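Local atomic coordinates of putative NADH-depentdent flavin oxidoreductase (Cupriavidus metallidurans, PDB entry 5OCS), a protein that probably reduces activated carbon-carbon double bonds as an FMN-dependent ene-reductase of the Old Yellow Enzyme family, drawing electrons from NAD(P)H. Residues Q30-A34 / G72-N78; M153-R157 / F210-V214; F160-K165 / A217-F222; G105-E111 / R126-A132. All coordinates share one frame. Residue numbers count along the deposited sequence, not the author numbering.

Followed from the N terminus, interaction 1 comes first: the loop 30-34, between strand 19-21 and helix 36-46, meets 72-78 at the start of helix 76-92, closing a loop that takes in helix 36-46 and strand 52-59. Interaction 4 follows in series, joining 105-111 to 126-132 within the long excursion after strand 96-102. Interactions 2 and 3 then cross along the chain, since both pair helix 150-169 with helix 204-221, first from the start of helix 150-169 to the middle of helix 204-221, then further along both. Their centres lie about 11 Å apart, and Val214 CG1 touches Phe160 CG at 3.5 Å. Interaction 1 reaches the same layer of helices where Leu73 O meets Ala163 CB at 3.5 Å.

Interaction 1: Q30-A34 / G72-N78; sequences QEGNA and GLYNDAN
Gly32, Asn33 and Asn78 carry most of this contact between a tight turn and the start of helix 76-92. Residues 30-33 form a type I' beta turn, Gln30 and Asn33 bonded both ways through their backbones. The CA atoms of Gly32 and Gly72 are 3.9 Å apart, and Gly72 N donates to Gly32 O at 2.9 Å. A CB on Gly32 (phi 89°) would clash with Asn78 ND2 and Tyr74 OH. Asn78, chi1 m, sends ND2 to both Glu31 O and Asn33 OD1, each at 2.9 Å, while its OD1 accepts from Tyr74 N at 2.8 Å. The helix is N-capped: Asn75 OD1 accepts from Asn78 N at 2.7 Å. In this TIM barrel the contact ties the loop after the first barrel strand to the loop leading from the second into its helix. Asn33, chi1 m, also sets OD1 3.5 Å from Ala77 CB. One water links Glu31 OE1 (2.8 Å) with Tyr74 OH (2.6 Å); another joins Glu31 O (2.7 Å) to Asn75 ND2 (2.9 Å).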
loop_
_atom_site.group_PDB
_atom_site.type_symbol
_atom_site.label_atom_id
_atom_site.label_comp_id
_atom_site.label_asym_id
_atom_site.label_seq_id
_atom_site.Cartn_x
_atom_site.Cartn_y
_atom_site.Cartn_z
ATOM N N GLN D 30 10.877 -2.070 -16.873
ATOM C CA GLN D 30 11.662 -2.952 -17.783
ATOM C C GLN D 30 11.468 -2.427 -19.176
ATOM O O GLN D 30 10.371 -2.499 -19.698
ATOM C CB GLN D 30 11.175 -4.393 -17.737
ATOM C CG GLN D 30 11.535 -5.113 -16.462
ATOM C CD GLN D 30 10.692 -6.366 -16.181
ATOM O OE1 GLN D 30 9.600 -6.573 -16.743
ATOM N NE2 GLN D 30 11.191 -7.198 -15.267
ATOM N N GLU D 31 12.526 -1.882 -19.777
ATOM C CA GLU D 31 12.442 -1.236 -21.070
ATOM C C GLU D 31 11.278 -0.203 -21.121
ATOM O O GLU D 31 10.526 -0.100 -22.117
ATOM C CB GLU D 31 12.340 -2.280 -22.177
ATOM C CG GLU D 31 13.500 -3.281 -22.153
ATOM C CD GLU D 31 14.861 -2.703 -22.589
ATOM O OE1 GLU D 31 15.022 -1.476 -22.841
ATOM O OE2 GLU D 31 15.816 -3.510 -22.698
ATOM N N GLY D 32 11.142 0.517 -20.007
ATOM C CA GLY D 32 10.185 1.621 -19.865
ATOM C C GLY D 32 8.843 1.111 -19.362
ATOM O O GLY D 32 7.999 1.893 -18.959
ATOM N N ASN D 33 8.633 -0.199 -19.390
ATOM C CA ASN D 33 7.361 -0.767 -18.998
ATOM C C ASN D 33 7.145 -0.875 -17.490
ATOM O O ASN D 33 7.952 -1.470 -16.768
ATOM C CB ASN D 33 7.200 -2.185 -19.585
ATOM C CG ASN D 33 7.239 -2.207 -21.085
ATOM O OD1 ASN D 33 6.663 -1.376 -21.751
ATOM N ND2 ASN D 33 7.915 -3.183 -21.620
ATOM N N ALA D 34 6.019 -0.352 -17.037
ATOM C CA ALA D 34 5.597 -0.550 -15.674
ATOM C C ALA D 34 5.491 -2.029 -15.373
ATOM O O ALA D 34 5.151 -2.840 -16.246
ATOM C CB ALA D 34 4.263 0.141 -15.404
ATOM N N GLY D 72 8.934 4.651 -18.627
ATOM C CA GLY D 72 8.895 5.318 -19.905
ATOM C C GLY D 72 7.493 5.381 -20.477
ATOM O O GLY D 72 6.602 4.628 -20.073
ATOM N N LEU D 73 7.297 6.292 -21.411
ATOM C CA LEU D 73 6.076 6.336 -22.199
ATOM C C LEU D 73 6.384 6.656 -23.649
ATOM O O LEU D 73 5.932 7.689 -24.200
ATOM C CB LEU D 73 5.118 7.344 -21.581
ATOM C CG LEU D 73 3.681 7.256 -22.056
ATOM C CD1 LEU D 73 3.132 5.828 -21.960
ATOM C CD2 LEU D 73 2.824 8.248 -21.285
ATOM N N TYR D 74 7.192 5.788 -24.238
ATOM C CA TYR D 74 7.801 6.072 -25.528
ATOM C C TYR D 74 7.503 5.027 -26.589
ATOM O O TYR D 74 8.031 5.093 -27.715
ATOM C CB TYR D 74 9.310 6.388 -25.369
ATOM C CG TYR D 74 10.157 5.364 -24.604
ATOM C CD1 TYR D 74 10.395 4.084 -25.106
ATOM C CD2 TYR D 74 10.744 5.685 -23.390
ATOM C CE1 TYR D 74 11.192 3.160 -24.412
ATOM C CE2 TYR D 74 11.562 4.786 -22.691
ATOM C CZ TYR D 74 11.789 3.522 -23.202
ATOM O OH TYR D 74 12.571 2.639 -22.495
ATOM N N ASN D 75 6.603 4.093 -26.265
ATOM C CA ASN D 75 6.151 3.105 -27.236
ATOM C C ASN D 75 4.835 2.507 -26.777
ATOM O O ASN D 75 4.413 2.732 -25.637
ATOM C CB ASN D 75 7.217 2.043 -27.500
ATOM C CG ASN D 75 7.518 1.179 -26.319
ATOM O OD1 ASN D 75 6.650 0.851 -25.533
ATOM N ND2 ASN D 75 8.777 0.772 -26.196
ATOM N N ASP D 76 4.199 1.734 -27.633
ATOM C CA ASP D 76 2.912 1.131 -27.298
ATOM C C ASP D 76 2.966 0.223 -26.057
ATOM O O ASP D 76 2.010 0.183 -25.274
ATOM C CB ASP D 76 2.404 0.290 -28.493
ATOM C CG ASP D 76 1.924 1.131 -29.649
ATOM O OD1 ASP D 76 1.916 2.370 -29.602
ATOM O OD2 ASP D 76 1.563 0.532 -30.667
ATOM N N ALA D 77 4.049 -0.532 -25.880
ATOM C CA ALA D 77 4.148 -1.458 -24.756
ATOM C C ALA D 77 4.176 -0.653 -23.471
ATOM O O ALA D 77 3.508 -0.988 -22.503
ATOM C CB ALA D 77 5.383 -2.308 -24.864
ATOM N N ASN D 78 4.978 0.409 -23.460
ATOM C CA ASN D 78 5.029 1.304 -22.282
ATOM C C ASN D 78 3.622 1.778 -21.930
ATOM O O ASN D 78 3.216 1.789 -20.754
ATOM C CB ASN D 78 5.843 2.583 -22.540
ATOM C CG ASN D 78 7.335 2.406 -22.631
ATOM O OD1 ASN D 78 8.006 3.428 -22.890
ATOM N ND2 ASN D 78 7.895 1.201 -22.389
HETATM O O HOH W 1 13.676 0.700 -23.878
HETATM O O HOH W 2 9.938 -1.230 -24.464
HETATM O O HOH W 3 5.050 1.910 -18.714
#

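Interaction 2: M153-R157 / F210-V214; sequences MKKIR and FPLEV
Helical segments 153-157 and 210-214 run in broadly the same direction, their axes 37° apart and 10.6 Å from each other at closest approach. The CA atoms converge along the pair, from 8.2 Å between Met153 and Phe210 to 5.5 Å between Arg157 and Val214. Phe210, chi1 t, points toward 153-157 and fills the wider end. Met153, with chi1 m, chi2 t and chi3 p, lays CG over one face of the Phe210 ring; SD, 5.0 Å from the ring centroid, makes a Met-aromatic contact. Met153 CE comes within 3.5 Å of Phe210 CD1. At the ring edge Ile156 CG2 stands 3.7 Å from Phe210 CZ. Arg157 CG is 3.7 Å from Phe210 CE1. These are neighbouring outer helices of the TIM barrel, 150-169 preceding the fourth barrel strand and 204-221 the fifth; Phe188 of helix 184-189 also meets the Phe210 ring. Helix 204-221 is kinked at Pro211, whose nitrogen makes no bond to the preceding turn. One turn on from Phe210, Glu213, chi1 m, forms a salt bridge: its OE1 accepts from Arg157 NE and from Arg157 NH2, both at 2.7 Å, while Glu213 OE2 bonds to Tyr200.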
loop_
_atom_site.group_PDB
_atom_site.type_symbol
_atom_site.label_atom_id
_atom_site.label_comp_id
_atom_site.label_asym_id
_atom_site.label_seq_id
_atom_site.Cartn_x
_atom_site.Cartn_y
_atom_site.Cartn_z
ATOM N N MET D 153 17.136 18.529 -31.045
ATOM C CA MET D 153 16.180 19.312 -30.295
ATOM C C MET D 153 14.755 19.076 -30.797
ATOM O O MET D 153 13.834 19.042 -29.996
ATOM C CB MET D 153 16.541 20.795 -30.298
ATOM C CG MET D 153 17.774 21.013 -29.448
ATOM S SD MET D 153 18.444 22.665 -29.464
ATOM C CE MET D 153 17.245 23.661 -28.691
ATOM N N LYS D 154 14.580 18.961 -32.129
ATOM C CA LYS D 154 13.294 18.579 -32.705
ATOM C C LYS D 154 12.813 17.212 -32.257
ATOM O O LYS D 154 11.625 17.079 -31.900
ATOM C CB LYS D 154 13.337 18.641 -34.235
ATOM C CG LYS D 154 12.058 18.188 -34.921
ATOM C CD LYS D 154 12.178 18.461 -36.427
ATOM C CE LYS D 154 11.196 17.697 -37.310
ATOM N NZ LYS D 154 9.838 17.769 -36.750
ATOM N N LYS D 155 13.695 16.213 -32.257
ATOM C CA LYS D 155 13.339 14.895 -31.724
ATOM C C LYS D 155 12.814 15.023 -30.296
ATOM O O LYS D 155 11.740 14.514 -29.972
ATOM C CB LYS D 155 14.507 13.915 -31.748
ATOM C CG LYS D 155 14.107 12.482 -31.477
ATOM C CD LYS D 155 15.263 11.523 -31.312
ATOM C CE LYS D 155 14.772 10.123 -31.040
ATOM N NZ LYS D 155 14.155 10.008 -29.686
ATOM N N ILE D 156 13.526 15.748 -29.452
ATOM C CA ILE D 156 13.060 15.914 -28.063
ATOM C C ILE D 156 11.685 16.585 -27.970
ATOM O O ILE D 156 10.816 16.059 -27.242
ATOM C CB ILE D 156 14.115 16.628 -27.197
ATOM C CG1 ILE D 156 15.316 15.689 -27.040
ATOM C CG2 ILE D 156 13.537 17.000 -25.833
ATOM C CD1 ILE D 156 16.604 16.443 -26.752
ATOM N N ARG D 157 11.472 17.711 -28.681
ATOM C CA ARG D 157 10.163 18.346 -28.711
ATOM C C ARG D 157 9.101 17.323 -29.114
ATOM O O ARG D 157 8.081 17.176 -28.423
ATOM C CB ARG D 157 10.050 19.540 -29.680
ATOM C CG ARG D 157 11.009 20.698 -29.444
ATOM C CD ARG D 157 10.698 21.927 -30.317
ATOM N NE ARG D 157 11.835 22.858 -30.260
ATOM C CZ ARG D 157 12.918 22.803 -31.039
ATOM N NH1 ARG D 157 12.999 21.897 -32.010
ATOM N NH2 ARG D 157 13.926 23.693 -30.862
ATOM N N PHE D 210 14.289 26.919 -25.111
ATOM C CA PHE D 210 13.968 25.518 -25.400
ATOM C C PHE D 210 13.030 24.908 -24.352
ATOM O O PHE D 210 12.019 24.268 -24.746
ATOM C CB PHE D 210 15.226 24.687 -25.575
ATOM C CG PHE D 210 14.968 23.234 -25.935
ATOM C CD1 PHE D 210 14.249 22.894 -27.092
ATOM C CD2 PHE D 210 15.367 22.210 -25.089
ATOM C CE1 PHE D 210 14.019 21.568 -27.435
ATOM C CE2 PHE D 210 15.145 20.862 -25.433
ATOM C CZ PHE D 210 14.468 20.546 -26.606
ATOM N N PRO D 211 13.301 25.112 -23.032
ATOM C CA PRO D 211 12.299 24.672 -22.051
ATOM C C PRO D 211 10.866 25.207 -22.330
ATOM O O PRO D 211 9.876 24.461 -22.208
ATOM C CB PRO D 211 12.829 25.238 -20.727
ATOM C CG PRO D 211 14.314 25.145 -20.929
ATOM C CD PRO D 211 14.560 25.499 -22.361
ATOM N N LEU D 212 10.769 26.485 -22.722
ATOM C CA LEU D 212 9.467 27.050 -23.069
ATOM C C LEU D 212 8.908 26.489 -24.375
ATOM O O LEU D 212 7.678 26.334 -24.467
ATOM C CB LEU D 212 9.498 28.583 -23.040
ATOM C CG LEU D 212 9.674 29.129 -21.623
ATOM C CD1 LEU D 212 9.954 30.623 -21.658
ATOM C CD2 LEU D 212 8.501 28.847 -20.723
ATOM N N GLU D 213 9.755 26.163 -25.353
ATOM C CA GLU D 213 9.291 25.450 -26.584
ATOM C C GLU D 213 8.672 24.102 -26.229
ATOM O O GLU D 213 7.628 23.702 -26.761
ATOM C CB GLU D 213 10.398 25.225 -27.595
ATOM C CG GLU D 213 10.814 26.527 -28.289
ATOM C CD GLU D 213 12.018 26.380 -29.146
ATOM O OE1 GLU D 213 12.592 25.266 -29.183
ATOM O OE2 GLU D 213 12.395 27.385 -29.805
ATOM N N VAL D 214 9.336 23.398 -25.318
ATOM C CA VAL D 214 8.864 22.061 -24.927
ATOM C C VAL D 214 7.544 22.206 -24.215
ATOM O O VAL D 214 6.563 21.487 -24.565
ATOM C CB VAL D 214 9.891 21.320 -24.047
ATOM C CG1 VAL D 214 9.340 19.980 -23.541
ATOM C CG2 VAL D 214 11.129 21.073 -24.866
#

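Interaction 3: F160-K165 / A217-F222; sequences FVAAAK and AVREAF
This is an apolar helix-helix contact on the outside of the barrel, between the later part of helix 150-169 and the end of helix 204-221. The axes of 160-165 and 217-221 cross at -34° and approach to 8.7 Å, with CA atoms 5.3 Å apart for Val161 and Val218 and 6.0 Å for Ala164 and Phe222. Val161, chi1 t, fits between successive turns of the other helix: CG2 lies 3.6 Å from Ala217 CB, and CG1 3.7 Å from Ala221 CB. Val218, also chi1 t, places CG2 3.9 Å from Phe160 CB and CG1 4.3 Å from Ala164 CB. Lys165 CE rests 4.1 Å from Ala221 CB. Phe222 leaves helical geometry (psi 142°); with chi1 t its ring edge faces Ala164, CD1 being 3.4 Å from Ala164 O. Ala164, Val218 and Phe222 all touch Ile175 of strand 175-179. Such packing of adjacent helices that run the same way, over the parallel strands, is characteristic of the (beta/alpha)8, or TIM, barrel.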
loop_
_atom_site.group_PDB
_atom_site.type_symbol
_atom_site.label_atom_id
_atom_site.label_comp_id
_atom_site.label_asym_id
_atom_site.label_seq_id
_atom_site.Cartn_x
_atom_site.Cartn_y
_atom_site.Cartn_z
ATOM N N PHE D 160 8.390 14.642 -26.427
ATOM C CA PHE D 160 7.522 15.186 -25.388
ATOM C C PHE D 160 6.049 15.213 -25.831
ATOM O O PHE D 160 5.145 14.855 -25.073
ATOM C CB PHE D 160 7.975 16.559 -24.928
ATOM C CG PHE D 160 8.934 16.528 -23.765
ATOM C CD1 PHE D 160 8.453 16.526 -22.454
ATOM C CD2 PHE D 160 10.335 16.501 -23.969
ATOM C CE1 PHE D 160 9.329 16.488 -21.357
ATOM C CE2 PHE D 160 11.213 16.492 -22.879
ATOM C CZ PHE D 160 10.708 16.459 -21.569
ATOM N N VAL D 161 5.836 15.680 -27.045
ATOM C CA VAL D 161 4.525 15.672 -27.666
ATOM C C VAL D 161 3.948 14.275 -27.774
ATOM O O VAL D 161 2.784 14.085 -27.401
ATOM C CB VAL D 161 4.544 16.353 -29.054
ATOM C CG1 VAL D 161 3.197 16.152 -29.770
ATOM C CG2 VAL D 161 4.842 17.842 -28.888
ATOM N N ALA D 162 4.722 13.317 -28.263
ATOM C CA ALA D 162 4.216 11.959 -28.442
ATOM C C ALA D 162 3.810 11.387 -27.090
ATOM O O ALA D 162 2.731 10.796 -26.947
ATOM C CB ALA D 162 5.192 11.051 -29.164
ATOM N N ALA D 163 4.657 11.580 -26.100
ATOM C CA ALA D 163 4.386 11.064 -24.740
ATOM C C ALA D 163 3.184 11.765 -24.112
ATOM O O ALA D 163 2.387 11.117 -23.436
ATOM C CB ALA D 163 5.623 11.204 -23.857
ATOM N N ALA D 164 3.019 13.047 -24.343
ATOM C CA ALA D 164 1.862 13.766 -23.856
ATOM C C ALA D 164 0.543 13.237 -24.466
ATOM O O ALA D 164 -0.436 13.120 -23.761
ATOM C CB ALA D 164 2.006 15.229 -24.162
ATOM N N LYS D 165 0.571 12.874 -25.749
ATOM C CA LYS D 165 -0.601 12.289 -26.398
ATOM C C LYS D 165 -0.913 10.908 -25.846
ATOM O O LYS D 165 -2.090 10.560 -25.681
ATOM C CB LYS D 165 -0.417 12.245 -27.910
ATOM C CG LYS D 165 -0.436 13.632 -28.538
ATOM C CD LYS D 165 -0.126 13.527 -30.016
ATOM C CE LYS D 165 -0.119 14.858 -30.742
ATOM N NZ LYS D 165 0.279 14.643 -32.173
ATOM N N ALA D 217 4.843 23.007 -26.675
ATOM C CA ALA D 217 4.477 21.870 -27.477
ATOM C C ALA D 217 3.601 20.876 -26.733
ATOM O O ALA D 217 2.639 20.342 -27.308
ATOM C CB ALA D 217 5.705 21.193 -28.026
ATOM N N VAL D 218 3.924 20.646 -25.458
ATOM C CA VAL D 218 3.111 19.798 -24.591
ATOM C C VAL D 218 1.730 20.391 -24.361
ATOM O O VAL D 218 0.708 19.683 -24.426
ATOM C CB VAL D 218 3.824 19.542 -23.250
ATOM C CG1 VAL D 218 2.857 18.937 -22.225
ATOM C CG2 VAL D 218 5.035 18.620 -23.477
ATOM N N ARG D 219 1.673 21.682 -24.107
ATOM C CA ARG D 219 0.411 22.346 -23.830
ATOM C C ARG D 219 -0.492 22.308 -25.079
ATOM O O ARG D 219 -1.710 22.189 -24.967
ATOM C CB ARG D 219 0.679 23.782 -23.392
ATOM C CG ARG D 219 -0.502 24.706 -23.127
ATOM C CD ARG D 219 -1.436 24.233 -22.023
ATOM N NE ARG D 219 -2.211 23.074 -22.430
ATOM C CZ ARG D 219 -3.077 22.424 -21.653
ATOM N NH1 ARG D 219 -3.305 22.806 -20.407
ATOM N NH2 ARG D 219 -3.681 21.343 -22.143
ATOM N N GLU D 220 0.114 22.455 -26.246
ATOM C CA GLU D 220 -0.637 22.378 -27.496
ATOM C C GLU D 220 -1.186 20.972 -27.730
ATOM O O GLU D 220 -2.336 20.820 -28.178
ATOM C CB GLU D 220 0.230 22.799 -28.667
ATOM C CG GLU D 220 -0.569 23.068 -29.948
ATOM C CD GLU D 220 -0.990 21.837 -30.694
ATOM O OE1 GLU D 220 -0.269 20.807 -30.625
ATOM O OE2 GLU D 220 -2.057 21.902 -31.367
ATOM N N ALA D 221 -0.384 19.952 -27.434
ATOM C CA ALA D 221 -0.764 18.588 -27.728
ATOM C C ALA D 221 -1.776 17.997 -26.731
ATOM O O ALA D 221 -2.560 17.127 -27.107
ATOM C CB ALA D 221 0.449 17.710 -27.818
ATOM N N PHE D 222 -1.704 18.401 -25.468
ATOM C CA PHE D 222 -2.514 17.800 -24.390
ATOM C C PHE D 222 -3.883 18.484 -24.369
ATOM O O PHE D 222 -3.968 19.701 -24.600
ATOM C CB PHE D 222 -1.821 17.993 -23.034
ATOM C CG PHE D 222 -2.205 16.991 -21.958
ATOM C CD1 PHE D 222 -1.946 15.634 -22.118
ATOM C CD2 PHE D 222 -2.714 17.433 -20.727
ATOM C CE1 PHE D 222 -2.260 14.718 -21.121
ATOM C CE2 PHE D 222 -3.032 16.548 -19.729
ATOM C CZ PHE D 222 -2.804 15.185 -19.932
#

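Interaction 4: G105-E111 / R126-A132; sequences GRKASSE and RGWQTFA
Gly105, at phi 64°, begins 105-111 with its CA 5.1 Å from Ala132 CA; a water joins Gly105 O (2.8 Å) to Phe131 N (3.0 Å). Arg106 opens a short 3-10 turn, and its CB packs 4.0 Å from Ala132 CB. A second water connects Arg106 O (3.0 Å) with Thr130 OG1 (3.1 Å). Ala108 turns CB toward 126-132, 3.7 Å from both Thr130 CG2 and Trp128 NE1. Ser109 sets CA over the six-membered ring of Trp128 (chi1 p), 3.6 Å from the centroid, a CH-pi contact. With chi1 t, Ser109 OG accepts from Trp128 N at 2.9 Å and also bonds to Ile120 O, while Trp128 NE1 bonds to Glu63 O. Glu111, chi1 and chi2 m, forms a two-pronged salt bridge: OE1 to Arg126 NH1 at 2.9 Å and OE2 to Arg126 NH2 at 2.8 Å. The pair belongs to the long excursion after the third barrel strand of this TIM barrel; strand 131-132 in that excursion pairs in parallel with 146-147.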
loop_
_atom_site.group_PDB
_atom_site.type_symbol
_atom_site.label_atom_id
_atom_site.label_comp_id
_atom_site.label_asym_id
_atom_site.label_seq_id
_atom_site.Cartn_x
_atom_site.Cartn_y
_atom_site.Cartn_z
ATOM N N GLY D 105 18.834 14.204 -19.930
ATOM C CA GLY D 105 19.862 14.993 -20.584
ATOM C C GLY D 105 21.186 14.333 -20.269
ATOM O O GLY D 105 21.312 13.115 -20.343
ATOM N N ARG D 106 22.183 15.135 -19.884
ATOM C CA ARG D 106 23.486 14.584 -19.554
ATOM C C ARG D 106 23.529 13.684 -18.351
ATOM O O ARG D 106 24.543 13.045 -18.143
ATOM C CB ARG D 106 24.546 15.681 -19.387
ATOM C CG ARG D 106 24.419 16.445 -18.081
ATOM C CD ARG D 106 25.219 17.722 -18.171
ATOM N NE ARG D 106 25.170 18.518 -16.952
ATOM C CZ ARG D 106 26.093 19.429 -16.601
ATOM N NH1 ARG D 106 27.192 19.615 -17.358
ATOM N NH2 ARG D 106 25.926 20.117 -15.453
ATOM N N LYS D 107 22.477 13.665 -17.531
ATOM C CA LYS D 107 22.416 12.799 -16.364
ATOM C C LYS D 107 21.828 11.412 -16.664
ATOM O O LYS D 107 21.706 10.558 -15.750
ATOM C CB LYS D 107 21.596 13.476 -15.287
ATOM C CG LYS D 107 22.281 14.663 -14.641
ATOM C CD LYS D 107 21.335 15.172 -13.553
ATOM C CE LYS D 107 22.051 15.934 -12.491
ATOM N NZ LYS D 107 21.163 16.137 -11.305
ATOM N N ALA D 108 21.481 11.177 -17.926
ATOM C CA ALA D 108 20.979 9.881 -18.371
ATOM C C ALA D 108 22.031 8.777 -18.290
ATOM O O ALA D 108 23.195 9.034 -17.927
ATOM C CB ALA D 108 20.422 10.008 -19.782
ATOM N N SER D 109 21.598 7.546 -18.547
ATOM C CA SER D 109 22.484 6.403 -18.635
ATOM C C SER D 109 23.238 6.229 -17.325
ATOM O O SER D 109 24.481 6.089 -17.311
ATOM C CB SER D 109 23.442 6.570 -19.839
ATOM O OG SER D 109 24.199 5.400 -20.026
ATOM N N SER D 110 22.500 6.301 -16.207
ATOM C CA SER D 110 23.074 6.158 -14.868
ATOM C C SER D 110 22.460 4.955 -14.124
ATOM O O SER D 110 21.446 4.386 -14.528
ATOM C CB SER D 110 22.839 7.408 -14.056
ATOM O OG SER D 110 23.492 8.509 -14.662
ATOM N N GLU D 111 23.115 4.570 -13.041
ATOM C CA GLU D 111 22.674 3.441 -12.215
ATOM C C GLU D 111 21.612 3.932 -11.252
ATOM O O GLU D 111 21.565 5.123 -10.921
ATOM C CB GLU D 111 23.852 2.859 -11.409
ATOM C CG GLU D 111 24.957 2.240 -12.247
ATOM C CD GLU D 111 24.599 0.881 -12.869
ATOM O OE1 GLU D 111 23.423 0.455 -12.910
ATOM O OE2 GLU D 111 25.497 0.223 -13.411
ATOM N N ARG D 126 24.160 -1.986 -20.963
ATOM C CA ARG D 126 23.039 -1.122 -20.537
ATOM C C ARG D 126 23.245 0.374 -20.743
ATOM O O ARG D 126 22.286 1.102 -20.622
ATOM C CB ARG D 126 22.609 -1.400 -19.069
ATOM C CG ARG D 126 22.221 -2.866 -18.791
ATOM C CD ARG D 126 22.011 -3.154 -17.297
ATOM N NE ARG D 126 23.259 -2.861 -16.616
ATOM C CZ ARG D 126 23.468 -1.928 -15.681
ATOM N NH1 ARG D 126 22.490 -1.197 -15.164
ATOM N NH2 ARG D 126 24.700 -1.748 -15.240
ATOM N N GLY D 127 24.461 0.822 -21.085
ATOM C CA GLY D 127 24.782 2.240 -21.198
ATOM C C GLY D 127 24.398 2.813 -22.543
ATOM O O GLY D 127 24.140 2.078 -23.494
ATOM N N TRP D 128 24.343 4.136 -22.620
ATOM C CA TRP D 128 24.053 4.820 -23.890
ATOM C C TRP D 128 24.569 6.220 -23.970
ATOM O O TRP D 128 24.847 6.854 -22.954
ATOM C CB TRP D 128 22.564 4.805 -24.206
ATOM C CG TRP D 128 21.665 5.598 -23.261
ATOM C CD1 TRP D 128 21.362 6.912 -23.341
ATOM C CD2 TRP D 128 20.974 5.097 -22.110
ATOM N NE1 TRP D 128 20.505 7.272 -22.331
ATOM C CE2 TRP D 128 20.245 6.169 -21.565
ATOM C CE3 TRP D 128 20.852 3.831 -21.520
ATOM C CZ2 TRP D 128 19.421 6.007 -20.458
ATOM C CZ3 TRP D 128 20.055 3.693 -20.396
ATOM C CH2 TRP D 128 19.333 4.764 -19.898
ATOM N N GLN D 129 24.726 6.710 -25.202
ATOM C CA GLN D 129 25.146 8.097 -25.413
ATOM C C GLN D 129 24.054 9.083 -24.949
ATOM O O GLN D 129 22.881 8.937 -25.330
ATOM C CB GLN D 129 25.474 8.368 -26.881
ATOM C CG GLN D 129 26.055 9.781 -27.087
ATOM C CD GLN D 129 27.393 9.943 -26.350
ATOM O OE1 GLN D 129 28.358 9.259 -26.681
ATOM N NE2 GLN D 129 27.439 10.808 -25.305
ATOM N N THR D 130 24.462 10.067 -24.135
ATOM C CA THR D 130 23.559 11.081 -23.565
ATOM C C THR D 130 23.632 12.366 -24.389
ATOM O O THR D 130 24.584 12.575 -25.150
ATOM C CB THR D 130 23.918 11.344 -22.090
ATOM O OG1 THR D 130 25.259 11.877 -22.004
ATOM C CG2 THR D 130 23.813 10.051 -21.306
ATOM N N PHE D 131 22.629 13.212 -24.234
ATOM C CA PHE D 131 22.475 14.432 -24.986
ATOM C C PHE D 131 22.224 15.591 -24.038
ATOM O O PHE D 131 21.617 15.419 -22.950
ATOM C CB PHE D 131 21.303 14.278 -25.986
ATOM C CG PHE D 131 21.561 13.199 -26.998
ATOM C CD1 PHE D 131 22.416 13.445 -28.074
ATOM C CD2 PHE D 131 21.101 11.904 -26.801
ATOM C CE1 PHE D 131 22.724 12.433 -28.983
ATOM C CE2 PHE D 131 21.399 10.885 -27.700
ATOM C CZ PHE D 131 22.217 11.148 -28.800
ATOM N N ALA D 132 22.655 16.772 -24.460
ATOM C CA ALA D 132 22.617 17.963 -23.622
ATOM C C ALA D 132 22.733 19.233 -24.441
ATOM O O ALA D 132 23.075 19.186 -25.650
ATOM C CB ALA D 132 23.764 17.906 -22.605
HETATM O O HOH W 4 20.353 11.978 -22.713
HETATM O O HOH W 5 27.116 12.970 -19.776
#